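Local coordinates for protein 6-phosphogluconate dehydrogenase (Decarboxylating) (Geobacter metallireducens, PDB 4E21) that probably catalyses the NADP-dependent oxidative decarboxylation of 6-phosphogluconate in the pentose phosphate pathway, at residues Asp167-Phe170 with Arg171-Pro175; Gly191-Leu195 with Gly196-Cys200; Lys210-His213 with Asn214-Tyr218. One frame throughout, in Å; residues are numbered along the deposited sequence.

Contact 1. Residues Asp167-Phe170 with Arg171-Pro175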
# COMPACT_ATOMS: atom_id res chain seq x y z
N ASP B 167 -37.93 -7.57 17.42
CA ASP B 167 -37.10 -7.22 18.58
C ASP B 167 -36.80 -8.36 19.57
O ASP B 167 -35.67 -8.49 20.01
CB ASP B 167 -37.66 -6.01 19.33
CG ASP B 167 -36.59 -5.25 20.07
OD1 ASP B 167 -35.60 -4.80 19.43
OD2 ASP B 167 -36.72 -5.08 21.30
N PRO B 168 -37.81 -9.18 19.92
CA PRO B 168 -37.54 -10.27 20.88
C PRO B 168 -36.56 -11.32 20.36
O PRO B 168 -35.81 -11.93 21.13
CB PRO B 168 -38.93 -10.91 21.08
CG PRO B 168 -39.89 -9.83 20.75
CD PRO B 168 -39.24 -9.05 19.62
N VAL B 169 -36.57 -11.54 19.05
CA VAL B 169 -35.64 -12.49 18.45
C VAL B 169 -34.22 -11.94 18.48
O VAL B 169 -33.27 -12.68 18.74
CB VAL B 169 -36.04 -12.84 17.00
CG1 VAL B 169 -34.94 -13.65 16.33
CG2 VAL B 169 -37.38 -13.59 17.00
N PHE B 170 -34.07 -10.64 18.24
CA PHE B 170 -32.75 -10.02 18.25
C PHE B 170 -32.17 -9.97 19.66
O PHE B 170 -31.01 -10.33 19.88
CB PHE B 170 -32.80 -8.63 17.64
CG PHE B 170 -33.14 -8.62 16.19
CD1 PHE B 170 -32.67 -9.62 15.36
CD2 PHE B 170 -33.91 -7.61 15.65
CE1 PHE B 170 -32.98 -9.62 14.01
CE2 PHE B 170 -34.20 -7.59 14.30
CZ PHE B 170 -33.75 -8.60 13.49
N ARG B 171 -32.99 -9.54 20.62
CA ARG B 171 -32.58 -9.53 22.02
C ARG B 171 -32.02 -10.86 22.49
O ARG B 171 -30.97 -10.91 23.13
CB ARG B 171 -33.76 -9.17 22.90
CG ARG B 171 -33.90 -7.70 23.11
CD ARG B 171 -35.13 -7.41 23.92
NE ARG B 171 -34.81 -6.40 24.91
CZ ARG B 171 -34.82 -5.10 24.65
NH1 ARG B 171 -35.13 -4.67 23.43
NH2 ARG B 171 -34.51 -4.24 25.62
N THR B 172 -32.72 -11.94 22.16
CA THR B 172 -32.26 -13.27 22.54
C THR B 172 -30.94 -13.60 21.88
O THR B 172 -30.03 -14.13 22.52
CB THR B 172 -33.30 -14.34 22.14
OG1 THR B 172 -34.50 -14.09 22.85
CG2 THR B 172 -32.81 -15.75 22.47
N LEU B 173 -30.83 -13.27 20.60
CA LEU B 173 -29.67 -13.61 19.79
C LEU B 173 -28.42 -12.81 20.17
O LEU B 173 -27.31 -13.32 20.12
CB LEU B 173 -30.01 -13.38 18.33
CG LEU B 173 -30.13 -14.59 17.40
CD1 LEU B 173 -30.42 -15.85 18.13
CD2 LEU B 173 -31.17 -14.31 16.31
N ALA B 174 -28.62 -11.54 20.54
CA ALA B 174 -27.54 -10.61 20.85
C ALA B 174 -26.93 -10.87 22.25
O ALA B 174 -27.54 -11.56 23.08
CB ALA B 174 -28.03 -9.17 20.71
N PRO B 175 -25.74 -10.31 22.50
CA PRO B 175 -25.01 -10.57 23.75
C PRO B 175 -25.65 -9.94 24.98
O PRO B 175 -25.54 -10.49 26.06
CB PRO B 175 -23.64 -9.93 23.50
CG PRO B 175 -23.51 -9.83 22.00
CD PRO B 175 -24.92 -9.53 21.55
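Ala174 N donates to Phe170 O at 2.8 Å and closes the last turn of helix 167-173, since Ala174 is the first residue to leave helical geometry. One turn earlier the backbone bond from Arg171 N to Asp167 O, 2.9 Å, is almost straight. Beside it the same two residues meet again through their side chains. Asp167 OD2 stands at the edge of the Arg171 guanidinium, 2.7 Å from NH1, in a salt bridge. As a hydrogen bond it is weak, bent to 127° at the hydrogen. The carboxylate and guanidinium planes are turned 62° apart. With chi1 at -153° the carboxylate of Asp167 swings away from its own N and across the end of the arginine, whose chain bends at chi3 to bring NH1 in. The other oxygen, OD1, bonds to Tyr197 OH, so the group bridges helix and strand 197-201. With an alanine in place of Asp167, the guanidinium would probably lose its charged mate and be freer to turn, and the tyrosine hydroxyl would lose its carboxylate. The apolar face runs through Val169 CG1 and Leu173 CD2, 3.8 Å apart, lying side by side and packed on Trp86 of strand 84-87 and Leu41 of helix 32-43. The chemistry is thus divided: branched carbons seat the helix on its domain neighbours, and a bent, partly exposed salt bridge ties its first turn together on the outer side.

Contact 2. Residues Gly191-Leu195 with Gly196-Cys200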
# COMPACT_ATOMS: atom_id res chain seq x y z
N GLY B 191 -32.07 3.55 21.99
CA GLY B 191 -31.89 2.58 20.93
C GLY B 191 -31.23 1.36 21.52
O GLY B 191 -31.00 1.30 22.72
N THR B 192 -30.90 0.40 20.66
CA THR B 192 -30.44 -0.92 21.07
C THR B 192 -28.93 -1.15 20.94
O THR B 192 -28.45 -2.23 21.26
CB THR B 192 -31.11 -1.99 20.20
OG1 THR B 192 -30.65 -1.86 18.85
CG2 THR B 192 -32.66 -1.84 20.24
N ALA B 193 -28.18 -0.17 20.46
CA ALA B 193 -26.76 -0.40 20.15
C ALA B 193 -26.00 -1.09 21.29
O ALA B 193 -25.15 -1.96 21.04
CB ALA B 193 -26.10 0.90 19.73
N GLU B 194 -26.33 -0.74 22.53
CA GLU B 194 -25.60 -1.25 23.70
C GLU B 194 -25.84 -2.72 23.97
O GLU B 194 -25.14 -3.33 24.79
CB GLU B 194 -25.93 -0.45 24.96
CG GLU B 194 -25.21 0.89 25.05
CD GLU B 194 -25.33 1.51 26.44
OE1 GLU B 194 -26.42 2.04 26.74
OE2 GLU B 194 -24.34 1.49 27.21
N LEU B 195 -26.83 -3.28 23.30
CA LEU B 195 -27.23 -4.67 23.51
C LEU B 195 -26.48 -5.61 22.56
O LEU B 195 -26.47 -6.84 22.75
CB LEU B 195 -28.74 -4.82 23.33
CG LEU B 195 -29.72 -4.54 24.49
CD1 LEU B 195 -29.35 -3.32 25.25
CD2 LEU B 195 -31.17 -4.40 23.98
N GLY B 196 -25.85 -5.02 21.53
CA GLY B 196 -25.17 -5.80 20.52
C GLY B 196 -26.02 -6.12 19.28
O GLY B 196 -25.69 -7.03 18.52
N TYR B 197 -27.10 -5.38 19.07
CA TYR B 197 -27.78 -5.41 17.79
C TYR B 197 -28.24 -4.01 17.41
O TYR B 197 -28.42 -3.15 18.28
CB TYR B 197 -28.94 -6.43 17.76
CG TYR B 197 -30.13 -6.07 18.63
CD1 TYR B 197 -30.11 -6.30 20.01
CD2 TYR B 197 -31.29 -5.53 18.07
CE1 TYR B 197 -31.20 -5.99 20.81
CE2 TYR B 197 -32.39 -5.22 18.85
CZ TYR B 197 -32.34 -5.45 20.22
OH TYR B 197 -33.42 -5.15 21.01
N LEU B 198 -28.41 -3.77 16.12
CA LEU B 198 -28.60 -2.41 15.64
C LEU B 198 -29.34 -2.43 14.34
O LEU B 198 -28.92 -3.11 13.40
CB LEU B 198 -27.26 -1.74 15.37
CG LEU B 198 -27.14 -0.22 15.53
CD1 LEU B 198 -26.10 0.35 14.52
CD2 LEU B 198 -28.47 0.54 15.45
N HIS B 199 -30.42 -1.66 14.27
CA HIS B 199 -31.12 -1.44 13.02
C HIS B 199 -30.35 -0.35 12.29
O HIS B 199 -30.37 0.81 12.70
CB HIS B 199 -32.58 -1.01 13.27
CG HIS B 199 -33.36 -0.80 12.03
ND1 HIS B 199 -34.55 -0.10 12.00
CD2 HIS B 199 -33.14 -1.19 10.75
CE1 HIS B 199 -35.02 -0.07 10.77
NE2 HIS B 199 -34.18 -0.72 9.99
N CYS B 200 -29.64 -0.74 11.24
CA CYS B 200 -28.67 0.15 10.62
C CYS B 200 -29.27 1.09 9.58
O CYS B 200 -28.68 2.14 9.29
CB CYS B 200 -27.56 -0.67 9.99
SG CYS B 200 -26.51 -1.47 11.24
O HOH W 1 -32.03 -1.12 16.61
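Thr192 lies across the ring of Tyr197 where a short 3-10 turn, 193-195, leads into strand 197-201, which within this chain is an edge strand of the sheet of the Rossmann-type domain. The CB of Thr192 sits over one face of the ring, a CH-pi contact 3.9 Å from the centroid and shifted toward the rim. From CB the methyl CG2 reaches along the ring to its far end and lies 3.5 Å from Tyr197 OH, a hydroxyl whose polar partner is Asp167. The other branch, OG1, sits between the backbone N and the carbonyl carbon (chi1 66°) and turns back to the strand: it donates to Tyr197 O at 2.6 Å, approaching from above the carbonyl plane. OG1 also accepts a bond from a water that in turn takes the N-H of His199, so the turn is tied to the strand at Tyr197 directly and at His199 through the water. Leu195 runs beside the tyrosine and points the same way, its CD2 3.5 Å from Tyr197 CE1. The backbone completes the reversal: Leu195 N donates to Thr192 O, and Gly196 turns the chain with a positive phi of 94°, where a side chain would collide with the carbonyl of Leu195. Ala193 and Leu198 also pack on a neighbouring subunit. The glycine's own N-H goes to Ala193 O at 3.2 Å, well out of the carbonyl plane.

Contact 3. Residues Lys210-His213 with Asn214-Tyr218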
# COMPACT_ATOMS: atom_id res chain seq x y z
N LYS B 210 -22.13 -4.99 7.77
CA LYS B 210 -21.41 -6.22 8.10
C LYS B 210 -20.21 -6.42 7.16
O LYS B 210 -19.14 -6.88 7.56
CB LYS B 210 -22.35 -7.44 8.04
CG LYS B 210 -21.65 -8.77 7.83
CD LYS B 210 -21.02 -9.27 9.11
CE LYS B 210 -20.05 -10.41 8.83
NZ LYS B 210 -20.74 -11.57 8.24
N MSE B 211 -20.42 -6.07 5.89
CA MSE B 211 -19.37 -6.11 4.87
C MSE B 211 -18.12 -5.32 5.31
O MSE B 211 -16.99 -5.82 5.24
CB MSE B 211 -19.97 -5.60 3.55
CG MSE B 211 -19.01 -5.07 2.52
SE MSE B 211 -19.92 -4.35 0.92
CE MSE B 211 -20.38 -2.55 1.54
N VAL B 212 -18.33 -4.09 5.78
CA VAL B 212 -17.25 -3.18 6.13
C VAL B 212 -16.57 -3.67 7.42
O VAL B 212 -15.35 -3.63 7.54
CB VAL B 212 -17.79 -1.74 6.27
CG1 VAL B 212 -16.70 -0.77 6.79
CG2 VAL B 212 -18.36 -1.26 4.93
N HIS B 213 -17.38 -4.16 8.36
CA HIS B 213 -16.88 -4.87 9.53
C HIS B 213 -15.86 -5.93 9.14
O HIS B 213 -14.82 -6.04 9.76
CB HIS B 213 -18.06 -5.51 10.26
CG HIS B 213 -17.69 -6.58 11.23
ND1 HIS B 213 -17.36 -7.86 10.83
CD2 HIS B 213 -17.65 -6.58 12.58
CE1 HIS B 213 -17.11 -8.60 11.90
NE2 HIS B 213 -17.28 -7.85 12.98
N ASN B 214 -16.17 -6.70 8.10
CA ASN B 214 -15.25 -7.73 7.63
C ASN B 214 -14.00 -7.13 6.97
O ASN B 214 -12.92 -7.69 7.09
CB ASN B 214 -15.96 -8.70 6.66
CG ASN B 214 -16.69 -9.82 7.40
OD1 ASN B 214 -17.25 -9.59 8.47
ND2 ASN B 214 -16.65 -11.02 6.86
N GLY B 215 -14.17 -6.01 6.27
CA GLY B 215 -13.07 -5.33 5.63
C GLY B 215 -12.12 -4.84 6.71
O GLY B 215 -10.92 -5.01 6.61
N ILE B 216 -12.68 -4.22 7.75
CA ILE B 216 -11.91 -3.76 8.88
C ILE B 216 -11.17 -4.93 9.54
O ILE B 216 -9.98 -4.86 9.84
CB ILE B 216 -12.81 -3.05 9.89
CG1 ILE B 216 -13.31 -1.74 9.29
CG2 ILE B 216 -12.06 -2.80 11.18
CD1 ILE B 216 -14.38 -1.07 10.11
N GLU B 217 -11.89 -6.04 9.69
CA GLU B 217 -11.33 -7.24 10.27
C GLU B 217 -10.10 -7.71 9.51
O GLU B 217 -9.15 -8.16 10.11
CB GLU B 217 -12.39 -8.31 10.36
CG GLU B 217 -11.93 -9.69 10.70
CD GLU B 217 -13.03 -10.69 10.35
OE1 GLU B 217 -14.14 -10.58 10.91
OE2 GLU B 217 -12.82 -11.57 9.49
N TYR B 218 -10.12 -7.59 8.19
CA TYR B 218 -8.98 -7.98 7.36
C TYR B 218 -7.79 -7.06 7.67
O TYR B 218 -6.67 -7.53 7.83
CB TYR B 218 -9.31 -7.83 5.87
CG TYR B 218 -10.06 -8.97 5.21
CD1 TYR B 218 -11.04 -9.70 5.88
CD2 TYR B 218 -9.83 -9.26 3.88
CE1 TYR B 218 -11.74 -10.73 5.22
CE2 TYR B 218 -10.52 -10.28 3.22
CZ TYR B 218 -11.47 -11.00 3.89
OH TYR B 218 -12.12 -11.99 3.20
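Val212 and Ile216 meet one turn apart on the long helix 205-232, an element of the all-helical C-terminal domain of the 6-phosphogluconate dehydrogenase family, and they belong to its tightly packed side. Val212 CG1 and Ile216 CD1 approach to 4.1 Å, their own contact modest, but both side chains are buried and lie against Gly227 and Ala223 of the second subunit. Beneath them the backbone is firmly knit: Ile216 N donates to Val212 O at 2.7 Å in a bond that is nearly straight, and Gly215 N to Met211 O follows the same helical pattern. Met211, a selenomethionine, is buried against Trp308, Thr309 and Ala312 of helix 305-316. The other side of the helix is polar and more open to solvent, carrying the partly exposed Lys210, Asn214 and Glu217. Lys210 bends at chi2 and chi4, which brings CE across to the oxygen end of the Asn214 amide, close to OD1, while NZ has weak hydrogen bonds to Asn116 and Thr141. Glu217 stretches out beyond CG and comes near His213 CE1, 3.7 Å from OE1, with carboxylate and ring planes almost perpendicular; a diol, probably from the crystallisation liquor, lies against its side chain, consistent with an accessible pocket here. Between the two sides stands the buried ring of His213, which swings away from its backbone N (chi1 163°) and is met edge-to-face by Trp269 of the second subunit. That ring's rotation is further set from the Asn214 side: ND1 donates to Asn214 OD1 at 2.9 Å, the oxygen lying in the plane of the ring and the nitrogen in the carbonyl plane of the amide.

Contacts 1 and 2 are neighbours, their centres about 10 Å apart, and they touch where Ala174 and Pro175, just past helix 167-173, pack on Leu195 ahead of strand 197-201. Contact 3 follows the strand on helix 205-232, its centre about 18 Å from that of contact 2 and about 22 Å from that of contact 1, without touching either. Contact 1 is only partly buried and carries a charged pair on its outer side; contacts 2 and 3 are buried. A water, a hydroxyl and an aromatic face carry contact 2, whereas contact 3 pairs aliphatic packing with a neutral amide holding an imidazole. Contacts 2 and 3 meet the second subunit more broadly than contact 1, where it reaches one residue.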